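Local coordinates for carboxyl esterase NP (Bacillus subtilis, PDB 4CCW), which catalyses the hydrolysis of carboxylic esters to an alcohol and a carboxylate, at residues I15-T20 with V204-G209; T20-L25 with K92-P97; W110-F115 with L140-R145; H134-L139 with Y222-E227. All coordinates share one frame; numbering follows the deposited sequence.

In the fold
The four contacts fall into two pairs in this alpha/beta hydrolase. Contacts 1 and 2 share Thr20 of helix 12-24 and lie about 9 Å apart between centres; Tyr17 OH comes within 3.2 Å of Lys92 O, a probable hydrogen bond joining them. Contacts 3 and 4 share helix 130-141, with centres about 13 Å apart. That helix begins just after Ser129, which lines the pocket holding (2-hydroxyethoxy)acetic acid together with the probable proton acceptor His273. Contacts 1 and 4, about 31 Å apart between centres, lie on opposite sides of the chain's centre. None of the four is part of the pocket, although the side chains of Tyr17 and Asn93 are each about 11 Å from the ligand.

Contact 1. Residues I15-T20 with V204-G209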
# COMPACT_ATOMS: atom_id res chain seq x y z
N ILE A 15 -9.33 15.69 -13.25
CA ILE A 15 -9.03 16.98 -12.61
C ILE A 15 -9.61 17.02 -11.20
O ILE A 15 -8.93 17.44 -10.26
CB ILE A 15 -9.55 18.17 -13.45
CG1 ILE A 15 -8.75 18.31 -14.74
CG2 ILE A 15 -9.55 19.48 -12.64
CD1 ILE A 15 -7.30 18.74 -14.54
N ARG A 16 -10.85 16.56 -11.06
CA ARG A 16 -11.50 16.53 -9.77
C ARG A 16 -10.74 15.63 -8.80
O ARG A 16 -10.54 16.00 -7.64
CB ARG A 16 -12.95 16.08 -9.90
CG ARG A 16 -13.63 15.81 -8.57
CD ARG A 16 -15.10 15.50 -8.75
NE ARG A 16 -15.29 14.26 -9.51
CZ ARG A 16 -16.43 13.92 -10.11
NH1 ARG A 16 -17.48 14.72 -10.06
NH2 ARG A 16 -16.50 12.78 -10.78
N TYR A 17 -10.31 14.46 -9.28
CA TYR A 17 -9.54 13.54 -8.44
C TYR A 17 -8.25 14.19 -7.97
O TYR A 17 -7.95 14.18 -6.77
CB TYR A 17 -9.25 12.21 -9.13
CG TYR A 17 -8.37 11.35 -8.25
CD1 TYR A 17 -8.88 10.78 -7.08
CD2 TYR A 17 -7.01 11.19 -8.53
CE1 TYR A 17 -8.07 10.02 -6.24
CE2 TYR A 17 -6.20 10.42 -7.69
CZ TYR A 17 -6.73 9.85 -6.55
OH TYR A 17 -5.92 9.11 -5.73
N TYR A 18 -7.50 14.77 -8.91
CA TYR A 18 -6.28 15.50 -8.57
C TYR A 18 -6.49 16.59 -7.52
O TYR A 18 -5.66 16.75 -6.61
CB TYR A 18 -5.62 16.09 -9.82
CG TYR A 18 -4.66 15.15 -10.51
CD1 TYR A 18 -5.08 13.89 -10.95
CD2 TYR A 18 -3.34 15.52 -10.74
CE1 TYR A 18 -4.20 13.03 -11.59
CE2 TYR A 18 -2.46 14.67 -11.37
CZ TYR A 18 -2.89 13.42 -11.79
OH TYR A 18 -2.02 12.57 -12.42
N GLN A 19 -7.57 17.36 -7.64
CA GLN A 19 -7.90 18.37 -6.65
C GLN A 19 -8.13 17.76 -5.26
O GLN A 19 -7.62 18.27 -4.26
CB GLN A 19 -9.11 19.20 -7.10
CG GLN A 19 -9.49 20.33 -6.15
CD GLN A 19 -8.34 21.31 -5.90
OE1 GLN A 19 -7.49 21.53 -6.77
NE2 GLN A 19 -8.33 21.92 -4.72
N THR A 20 -8.91 16.68 -5.20
CA THR A 20 -9.18 16.00 -3.92
C THR A 20 -7.92 15.40 -3.30
O THR A 20 -7.78 15.37 -2.08
CB THR A 20 -10.28 14.90 -4.03
OG1 THR A 20 -9.85 13.85 -4.92
CG2 THR A 20 -11.63 15.48 -4.48
N VAL A 204 -12.96 6.69 -7.32
CA VAL A 204 -13.91 5.71 -7.84
C VAL A 204 -14.71 6.27 -9.02
O VAL A 204 -14.97 5.56 -9.99
CB VAL A 204 -14.85 5.19 -6.73
CG1 VAL A 204 -15.96 4.33 -7.30
CG2 VAL A 204 -14.04 4.40 -5.69
N MET A 205 -15.05 7.56 -8.95
CA MET A 205 -15.78 8.22 -10.03
C MET A 205 -14.91 8.47 -11.27
O MET A 205 -15.43 8.64 -12.38
CB MET A 205 -16.43 9.52 -9.53
CG MET A 205 -17.53 9.31 -8.50
SD MET A 205 -18.06 10.81 -7.64
CE MET A 205 -19.59 10.27 -6.88
N TRP A 206 -13.59 8.49 -11.09
CA TRP A 206 -12.65 8.67 -12.21
C TRP A 206 -12.38 7.36 -12.90
O TRP A 206 -11.53 6.58 -12.46
CB TRP A 206 -11.36 9.35 -11.73
CG TRP A 206 -10.35 9.63 -12.82
CD1 TRP A 206 -10.60 9.92 -14.16
CD2 TRP A 206 -8.89 9.69 -12.68
NE1 TRP A 206 -9.43 10.12 -14.84
CE2 TRP A 206 -8.37 10.01 -14.01
CE3 TRP A 206 -8.00 9.52 -11.63
CZ2 TRP A 206 -7.01 10.13 -14.26
CZ3 TRP A 206 -6.63 9.65 -11.88
CH2 TRP A 206 -6.15 9.95 -13.17
N GLN A 207 -13.10 7.13 -13.99
CA GLN A 207 -13.11 5.82 -14.65
C GLN A 207 -12.63 5.85 -16.10
O GLN A 207 -12.46 4.80 -16.73
CB GLN A 207 -14.52 5.21 -14.58
CG GLN A 207 -15.01 4.95 -13.17
CD GLN A 207 -16.45 4.49 -13.11
OE1 GLN A 207 -17.31 5.19 -12.58
NE2 GLN A 207 -16.71 3.31 -13.66
N ASP A 208 -12.41 7.05 -16.63
CA ASP A 208 -12.02 7.22 -18.04
C ASP A 208 -10.53 7.51 -18.23
O ASP A 208 -10.11 7.97 -19.30
CB ASP A 208 -12.90 8.27 -18.73
CG ASP A 208 -12.94 9.61 -17.99
OD1 ASP A 208 -12.19 9.80 -17.01
OD2 ASP A 208 -13.73 10.49 -18.40
N GLY A 209 -9.74 7.22 -17.20
CA GLY A 209 -8.30 7.40 -17.26
C GLY A 209 -7.60 6.13 -17.70
O GLY A 209 -8.15 5.36 -18.50
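Tyr17 of helix 12-24 packs on Trp206, the residue at which the chain leaves helix 194-205. The second helix belongs to the insertion between strands 146-152 and 236-241, where alpha/beta hydrolases commonly carry their cap, so helix 12-24 here meets the end of what is probably a cap helix. Tyr17 can be followed outward. Its CB starts 3.9 Å from Trp206 CE3, and CG keeps the same distance from that atom. CD2 comes closer, 3.7 Å from both CE3 and CZ3 of Trp206. The Tyr17 ring and the six-membered ring of Trp206 are near parallel, planes at 26°, but slid so far apart, centroids 5.6 Å from each other, that they barely overlap. Beyond CD2 the tyrosine ring leads away from the indole, and OH hydrogen-bonds NE2 of Gln199. Tyrosine thus suits the site: its ring is buried against carbon while its hydroxyl has a polar partner.

The far corner of the indole reaches Tyr18, whose ring it meets at the edge, CH2 of Trp206 lying 4.0 Å from CE1 of Tyr18. Trp206 therefore spans two consecutive tyrosines, a reach suited to a large bicyclic side chain. On the exposed flank Arg16, bent at chi3 (64°), brings NH2 to 3.5 Å from CB of Met205. The thioether, polarisable and uncharged, can lie against a cation without competing for its N-H groups: Met205 SD sits 4.0 Å above one face of the Arg16 guanidinium, offset toward its rim.

Contact 2. Residues T20-L25 with K92-P97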
# COMPACT_ATOMS: atom_id res chain seq x y z
N THR A 20 -8.91 16.68 -5.20
CA THR A 20 -9.18 16.00 -3.92
C THR A 20 -7.92 15.40 -3.30
O THR A 20 -7.78 15.37 -2.08
CB THR A 20 -10.28 14.90 -4.03
OG1 THR A 20 -9.85 13.85 -4.92
CG2 THR A 20 -11.63 15.48 -4.48
N TYR A 21 -7.01 14.92 -4.14
CA TYR A 21 -5.72 14.37 -3.70
C TYR A 21 -4.93 15.48 -3.01
O TYR A 21 -4.38 15.28 -1.92
CB TYR A 21 -4.96 13.83 -4.92
CG TYR A 21 -3.68 13.10 -4.62
CD1 TYR A 21 -2.56 13.77 -4.09
CD2 TYR A 21 -3.55 11.75 -4.92
CE1 TYR A 21 -1.38 13.08 -3.84
CE2 TYR A 21 -2.38 11.06 -4.69
CZ TYR A 21 -1.30 11.73 -4.15
OH TYR A 21 -0.15 11.04 -3.91
N ASN A 22 -4.89 16.65 -3.63
CA ASN A 22 -4.18 17.81 -3.08
C ASN A 22 -4.79 18.27 -1.76
O ASN A 22 -4.07 18.66 -0.85
CB ASN A 22 -4.14 18.95 -4.10
CG ASN A 22 -3.24 18.64 -5.28
OD1 ASN A 22 -2.44 17.70 -5.24
ND2 ASN A 22 -3.36 19.42 -6.35
N GLU A 23 -6.11 18.20 -1.66
CA GLU A 23 -6.80 18.57 -0.43
C GLU A 23 -6.54 17.59 0.71
O GLU A 23 -6.42 18.00 1.86
CB GLU A 23 -8.29 18.79 -0.68
CG GLU A 23 -8.52 20.00 -1.58
CD GLU A 23 -9.97 20.36 -1.76
OE1 GLU A 23 -10.83 19.80 -1.06
OE2 GLU A 23 -10.26 21.23 -2.62
N SER A 24 -6.42 16.30 0.39
CA SER A 24 -6.02 15.30 1.39
C SER A 24 -4.60 15.52 1.92
O SER A 24 -4.31 15.18 3.06
CB SER A 24 -6.13 13.89 0.82
OG SER A 24 -7.49 13.50 0.67
N LEU A 25 -3.72 16.08 1.09
CA LEU A 25 -2.35 16.35 1.53
C LEU A 25 -2.26 17.42 2.63
O LEU A 25 -1.24 17.53 3.30
CB LEU A 25 -1.44 16.71 0.36
CG LEU A 25 -0.80 15.57 -0.43
CD1 LEU A 25 0.40 16.10 -1.20
CD2 LEU A 25 -0.36 14.43 0.48
N LYS A 92 -5.19 3.80 -8.74
CA LYS A 92 -5.88 5.09 -8.74
C LYS A 92 -5.19 6.10 -7.82
O LYS A 92 -5.39 6.11 -6.60
CB LYS A 92 -7.37 4.89 -8.36
CG LYS A 92 -8.29 6.06 -8.69
CD LYS A 92 -8.50 6.27 -10.19
CE LYS A 92 -9.07 5.04 -10.89
NZ LYS A 92 -10.45 4.71 -10.45
N ASN A 93 -4.36 6.94 -8.44
CA ASN A 93 -3.48 7.89 -7.74
C ASN A 93 -2.80 8.81 -8.76
O ASN A 93 -3.25 8.90 -9.90
CB ASN A 93 -2.44 7.16 -6.87
CG ASN A 93 -1.62 6.15 -7.66
OD1 ASN A 93 -1.16 6.43 -8.76
ND2 ASN A 93 -1.43 4.96 -7.08
N LYS A 94 -1.70 9.44 -8.36
CA LYS A 94 -1.04 10.44 -9.21
C LYS A 94 0.07 9.87 -10.11
O LYS A 94 0.61 10.59 -10.96
CB LYS A 94 -0.49 11.59 -8.36
CG LYS A 94 -1.50 12.64 -7.92
CD LYS A 94 -0.77 13.88 -7.43
CE LYS A 94 -1.71 15.03 -7.12
NZ LYS A 94 -0.97 16.30 -6.89
N SER A 95 0.43 8.60 -9.93
CA SER A 95 1.38 7.96 -10.84
C SER A 95 0.77 7.72 -12.22
O SER A 95 -0.43 7.47 -12.35
CB SER A 95 1.94 6.67 -10.25
OG SER A 95 2.79 7.00 -9.17
N ILE A 96 1.59 7.84 -13.26
CA ILE A 96 1.08 7.74 -14.64
C ILE A 96 1.71 6.56 -15.40
O ILE A 96 2.87 6.63 -15.80
CB ILE A 96 1.24 9.07 -15.44
CG1 ILE A 96 0.72 10.27 -14.64
CG2 ILE A 96 0.51 8.99 -16.78
CD1 ILE A 96 0.90 11.60 -15.34
N PRO A 97 0.95 5.47 -15.58
CA PRO A 97 1.51 4.26 -16.18
C PRO A 97 1.75 4.40 -17.68
O PRO A 97 0.92 4.97 -18.39
CB PRO A 97 0.45 3.20 -15.91
CG PRO A 97 -0.82 3.95 -15.78
CD PRO A 97 -0.47 5.30 -15.23
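Buried aromatic-aliphatic packing, closed at its outer end by one hydrogen bond, joins Tyr21 and Asn22 of helix 12-24 to Lys94 in the loop leading to strand 96-97. The lysine chain lies across one face of the Tyr21 ring. Its CG stands almost directly above the centre, 3.7 Å from the centroid and 10° off the ring normal, a CH-pi contact. Further along, CE comes within 3.4 Å of Tyr21 CD1. Because the chain is extended beyond CG, it carries the ammonium past the ring to the exposed Asn22, where NZ donates to OD1 over 2.6 Å, in the carbonyl plane and on a lone pair. Lysine suits the place because its methylenes can be buried while its charge reaches the exposed amide of Asn22.

In the hydrolase fold this loop follows strand 82-86 and precedes a short strand paired antiparallel with strand 42-49. Asp87 OD2 receives hydrogen bonds from both Tyr21 OH and Lys94 N, so one carboxylate oxygen ties the tyrosine tip to the loop backbone. With an alanine in place of Tyr21, the Lys94 methylenes would probably lose the face they rest on, and Asp87 would lose a hydroxyl partner. An Asx turn shapes the loop: Asn93 OD1 accepts from Ser95 N at 2.9 Å, while Asn93 CB lies at the edge of the Tyr21 ring.

Contact 3. Residues W110-F115 with L140-R145; sequences WLLDVF and LRMPER
Leu112 sets its CG anti to the backbone nitrogen (chi1 173°), a turn that carries its methyl groups along the helix surface to Met142 and Arg145. Arg145 answers by folding, bent at chi2 (-56°) and chi3 (-72°), which brings its guanidinium to Leu112 and Phe115 of helix 104-118. The result is a close approach of Leu112 CD1 to Arg145 NH1, 3.3 Å, with the two side chains crossing at about a right angle. The other terminal nitrogen of Arg145, NH2, lies 3.8 Å from Phe115 CB. Hydrocarbon against a guanidinium makes sense here because the group's polar demands are met by other partners: NE donates to the carbonyl of Glu121, and NH2 binds the carbonyl of Ile120 and makes a salt bridge with Asp116.

Met142, the first residue past helix 130-141, extends its chain toward Leu112. Its SD sits 4.0 Å from Leu112 CD1, and its CE reaches 4.1 Å from Leu112 CD2; the flexible thioether thus crosses the branched leucine at about a right angle, touching both of its methyls. Met142 and Arg145 lie in the turn that leads from helix 130-141 into the parallel strand 146-152, within the beta-alpha-beta crossover from strand 123-128, and they lean on helix 104-118, which precedes strand 123-128. Arg145 N is bonded to Met142 O at 3.0 Å, which tightens the turn. Phe115 points its ring edge at the backbone, CE2 lying 3.4 Å from Arg145 O; its ring also meets that of Phe138 in helix 130-141.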
# COMPACT_ATOMS: atom_id res chain seq x y z
N TRP A 110 9.76 -1.89 -11.69
CA TRP A 110 9.25 -0.52 -11.50
C TRP A 110 9.80 0.02 -10.19
O TRP A 110 10.39 1.10 -10.14
CB TRP A 110 7.71 -0.49 -11.52
CG TRP A 110 7.14 0.74 -10.85
CD1 TRP A 110 7.14 2.05 -11.32
CD2 TRP A 110 6.50 0.82 -9.53
NE1 TRP A 110 6.56 2.91 -10.42
CE2 TRP A 110 6.15 2.23 -9.32
CE3 TRP A 110 6.17 -0.11 -8.54
CZ2 TRP A 110 5.52 2.66 -8.16
CZ3 TRP A 110 5.54 0.34 -7.38
CH2 TRP A 110 5.22 1.70 -7.20
N LEU A 111 9.64 -0.76 -9.13
CA LEU A 111 10.10 -0.35 -7.81
C LEU A 111 11.63 -0.25 -7.74
O LEU A 111 12.17 0.62 -7.05
CB LEU A 111 9.53 -1.28 -6.74
CG LEU A 111 9.57 -0.84 -5.27
CD1 LEU A 111 9.04 0.58 -5.06
CD2 LEU A 111 8.77 -1.83 -4.44
N LEU A 112 12.32 -1.15 -8.45
CA LEU A 112 13.77 -1.06 -8.61
C LEU A 112 14.17 0.34 -9.08
O LEU A 112 14.99 1.00 -8.44
CB LEU A 112 14.29 -2.13 -9.60
CG LEU A 112 15.77 -2.08 -10.02
CD1 LEU A 112 16.70 -2.27 -8.83
CD2 LEU A 112 16.08 -3.12 -11.09
N ASP A 113 13.56 0.79 -10.18
CA ASP A 113 13.78 2.14 -10.72
C ASP A 113 13.55 3.25 -9.69
O ASP A 113 14.34 4.18 -9.59
CB ASP A 113 12.86 2.40 -11.92
CG ASP A 113 13.21 1.55 -13.13
OD1 ASP A 113 14.26 0.87 -13.14
OD2 ASP A 113 12.41 1.57 -14.09
N VAL A 114 12.45 3.16 -8.96
CA VAL A 114 12.15 4.11 -7.89
C VAL A 114 13.30 4.17 -6.87
O VAL A 114 13.81 5.25 -6.55
CB VAL A 114 10.83 3.76 -7.18
CG1 VAL A 114 10.62 4.64 -5.96
CG2 VAL A 114 9.65 3.87 -8.14
N PHE A 115 13.72 2.99 -6.38
CA PHE A 115 14.83 2.89 -5.44
C PHE A 115 16.10 3.53 -6.03
O PHE A 115 16.70 4.39 -5.40
CB PHE A 115 15.12 1.42 -5.10
CG PHE A 115 14.33 0.88 -3.93
CD1 PHE A 115 12.94 0.90 -3.90
CD2 PHE A 115 15.00 0.27 -2.87
CE1 PHE A 115 12.23 0.39 -2.82
CE2 PHE A 115 14.30 -0.26 -1.79
CZ PHE A 115 12.91 -0.21 -1.77
N LEU A 140 11.28 -10.65 -1.98
CA LEU A 140 11.61 -12.00 -2.43
C LEU A 140 12.54 -11.97 -3.63
O LEU A 140 13.41 -12.83 -3.77
CB LEU A 140 10.36 -12.81 -2.75
CG LEU A 140 9.49 -13.27 -1.58
CD1 LEU A 140 8.28 -14.03 -2.08
CD2 LEU A 140 10.26 -14.14 -0.59
N ARG A 141 12.36 -10.97 -4.50
CA ARG A 141 13.17 -10.87 -5.71
C ARG A 141 14.51 -10.17 -5.47
O ARG A 141 15.52 -10.51 -6.13
CB ARG A 141 12.39 -10.18 -6.84
CG ARG A 141 11.28 -11.03 -7.42
CD ARG A 141 10.25 -10.17 -8.14
NE ARG A 141 9.18 -10.97 -8.73
CZ ARG A 141 9.26 -11.58 -9.91
NH1 ARG A 141 10.37 -11.50 -10.64
NH2 ARG A 141 8.23 -12.29 -10.34
N MET A 142 14.54 -9.23 -4.53
CA MET A 142 15.69 -8.35 -4.32
C MET A 142 16.00 -8.08 -2.85
O MET A 142 15.97 -6.93 -2.40
CB MET A 142 15.44 -7.03 -5.04
CG MET A 142 15.03 -7.23 -6.48
SD MET A 142 15.42 -5.82 -7.48
CE MET A 142 14.55 -6.25 -8.99
N PRO A 143 16.32 -9.15 -2.09
CA PRO A 143 16.61 -9.04 -0.65
C PRO A 143 17.77 -8.11 -0.34
O PRO A 143 17.90 -7.63 0.80
CB PRO A 143 16.95 -10.47 -0.25
CG PRO A 143 17.38 -11.14 -1.51
CD PRO A 143 16.53 -10.53 -2.58
N GLU A 144 18.61 -7.87 -1.34
CA GLU A 144 19.78 -7.02 -1.22
C GLU A 144 19.44 -5.53 -1.07
O GLU A 144 20.34 -4.71 -0.79
CB GLU A 144 20.69 -7.22 -2.44
CG GLU A 144 20.17 -6.61 -3.74
CD GLU A 144 19.29 -7.55 -4.56
OE1 GLU A 144 18.92 -8.64 -4.08
OE2 GLU A 144 18.96 -7.18 -5.72
N ARG A 145 18.17 -5.18 -1.31
CA ARG A 145 17.69 -3.80 -1.29
C ARG A 145 16.74 -3.48 -0.13
O ARG A 145 16.34 -2.33 0.04
CB ARG A 145 16.98 -3.44 -2.60
CG ARG A 145 17.80 -3.68 -3.87
CD ARG A 145 19.15 -2.95 -3.88
NE ARG A 145 19.03 -1.50 -4.07
CZ ARG A 145 18.86 -0.89 -5.25
NH1 ARG A 145 18.80 -1.61 -6.37
NH2 ARG A 145 18.76 0.44 -5.32

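Contact 4. Residues H134-L139 with Y222-E227; sequences HTMNFL and YVFTDE
Helix 130-141, which in this hydrolase fold follows Ser129 at a probable nucleophile elbow, receives Phe224 from the loop just before helix 226-230. The phenyl ring lies against the helix at Met136 and Asn137. Met136 CG stands over one face, 4.0 Å from the centroid and 29° off the normal, a CH-pi contact whose shortest atom pair is CG to Phe224 CE2 at 3.5 Å. Met136 bends at chi2 (68°), turning its sulfur away from the ring so that CB and CG do the touching. At the ring's leading corner, Phe224 CZ comes 3.7 Å from Asn137 N and 4.0 Å from Asn137 CB. The opposite face is covered by its neighbour Tyr222, whose CD2 lies above the ring centre, making a sandwich of Met136, Phe224 and Tyr222. An alanine in place of Phe224 would probably open a gap between helix and loop and leave Met136 and Tyr222 without the ring they share. Asn137 spends its amide on other partners, OD1 on Arg141 and ND2 on the carbonyl of Arg104, and between Phe224 and the helix the contact is made by dispersion and shape.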
# COMPACT_ATOMS: atom_id res chain seq x y z
N HIS A 134 3.03 -5.92 -3.15
CA HIS A 134 4.21 -5.35 -3.82
C HIS A 134 5.44 -5.51 -2.96
O HIS A 134 6.50 -5.89 -3.45
CB HIS A 134 3.98 -3.88 -4.16
CG HIS A 134 3.19 -3.66 -5.42
ND1 HIS A 134 3.77 -3.30 -6.59
CD2 HIS A 134 1.82 -3.74 -5.67
CE1 HIS A 134 2.83 -3.17 -7.54
NE2 HIS A 134 1.63 -3.44 -6.98
N THR A 135 5.31 -5.24 -1.67
CA THR A 135 6.44 -5.35 -0.76
C THR A 135 6.97 -6.78 -0.70
O THR A 135 8.18 -6.99 -0.83
CB THR A 135 6.11 -4.81 0.66
OG1 THR A 135 5.87 -3.40 0.57
CG2 THR A 135 7.30 -5.03 1.61
N MET A 136 6.08 -7.75 -0.53
CA MET A 136 6.51 -9.14 -0.46
C MET A 136 7.16 -9.56 -1.78
O MET A 136 8.20 -10.20 -1.79
CB MET A 136 5.33 -10.07 -0.12
CG MET A 136 5.73 -11.52 0.09
SD MET A 136 6.71 -11.69 1.58
CE MET A 136 5.48 -12.06 2.78
N ASN A 137 6.55 -9.17 -2.89
CA ASN A 137 7.08 -9.54 -4.20
C ASN A 137 8.51 -8.99 -4.36
O ASN A 137 9.41 -9.68 -4.87
CB ASN A 137 6.14 -9.02 -5.31
CG ASN A 137 6.61 -9.42 -6.71
OD1 ASN A 137 6.67 -10.60 -7.05
ND2 ASN A 137 6.91 -8.42 -7.52
N PHE A 138 8.72 -7.76 -3.89
CA PHE A 138 10.02 -7.08 -4.04
C PHE A 138 11.10 -7.69 -3.16
O PHE A 138 12.23 -7.93 -3.61
CB PHE A 138 9.87 -5.58 -3.78
CG PHE A 138 11.11 -4.77 -4.11
CD1 PHE A 138 11.45 -4.49 -5.43
CD2 PHE A 138 11.90 -4.26 -3.09
CE1 PHE A 138 12.57 -3.72 -5.73
CE2 PHE A 138 13.02 -3.49 -3.38
CZ PHE A 138 13.35 -3.22 -4.70
N LEU A 139 10.78 -7.92 -1.89
CA LEU A 139 11.78 -8.46 -0.97
C LEU A 139 12.18 -9.88 -1.36
O LEU A 139 13.32 -10.28 -1.11
CB LEU A 139 11.31 -8.36 0.49
CG LEU A 139 10.17 -9.26 0.98
CD1 LEU A 139 10.71 -10.59 1.49
CD2 LEU A 139 9.35 -8.56 2.06
N TYR A 222 -1.77 -12.18 -6.11
CA TYR A 222 -1.00 -13.41 -6.16
C TYR A 222 -0.86 -13.99 -4.76
O TYR A 222 -0.77 -13.24 -3.79
CB TYR A 222 0.39 -13.16 -6.78
CG TYR A 222 1.27 -14.40 -6.87
CD1 TYR A 222 0.89 -15.49 -7.67
CD2 TYR A 222 2.46 -14.51 -6.14
CE1 TYR A 222 1.67 -16.63 -7.76
CE2 TYR A 222 3.25 -15.64 -6.23
CZ TYR A 222 2.85 -16.70 -7.04
OH TYR A 222 3.60 -17.84 -7.12
N VAL A 223 -0.89 -15.31 -4.67
CA VAL A 223 -0.61 -16.03 -3.42
C VAL A 223 0.71 -16.76 -3.61
O VAL A 223 0.85 -17.59 -4.51
CB VAL A 223 -1.74 -17.03 -3.12
CG1 VAL A 223 -1.37 -17.92 -1.92
CG2 VAL A 223 -3.02 -16.26 -2.81
N PHE A 224 1.70 -16.45 -2.78
CA PHE A 224 3.02 -17.05 -2.95
C PHE A 224 2.99 -18.53 -2.58
O PHE A 224 2.28 -18.92 -1.66
CB PHE A 224 4.06 -16.29 -2.11
CG PHE A 224 4.28 -14.89 -2.59
CD1 PHE A 224 5.22 -14.62 -3.58
CD2 PHE A 224 3.50 -13.84 -2.09
CE1 PHE A 224 5.40 -13.31 -4.05
CE2 PHE A 224 3.66 -12.55 -2.58
CZ PHE A 224 4.63 -12.28 -3.55
N THR A 225 3.76 -19.34 -3.30
CA THR A 225 3.81 -20.76 -3.02
C THR A 225 4.54 -21.02 -1.69
O THR A 225 5.21 -20.14 -1.13
CB THR A 225 4.56 -21.53 -4.13
OG1 THR A 225 5.95 -21.14 -4.13
CG2 THR A 225 3.92 -21.28 -5.51
N ASP A 226 4.41 -22.25 -1.20
CA ASP A 226 5.13 -22.67 -0.01
C ASP A 226 6.62 -22.41 -0.15
O ASP A 226 7.25 -21.82 0.74
CB ASP A 226 4.92 -24.17 0.24
CG ASP A 226 3.51 -24.50 0.71
OD1 ASP A 226 2.68 -23.58 0.84
OD2 ASP A 226 3.24 -25.70 0.95
N GLU A 227 7.17 -22.82 -1.30
CA GLU A 227 8.59 -22.67 -1.57
C GLU A 227 9.01 -21.20 -1.64
O GLU A 227 10.04 -20.84 -1.10
CB GLU A 227 9.01 -23.45 -2.82
CG GLU A 227 9.18 -24.96 -2.60
CD GLU A 227 9.94 -25.35 -1.32
OE1 GLU A 227 11.15 -25.07 -1.20
OE2 GLU A 227 9.31 -25.96 -0.41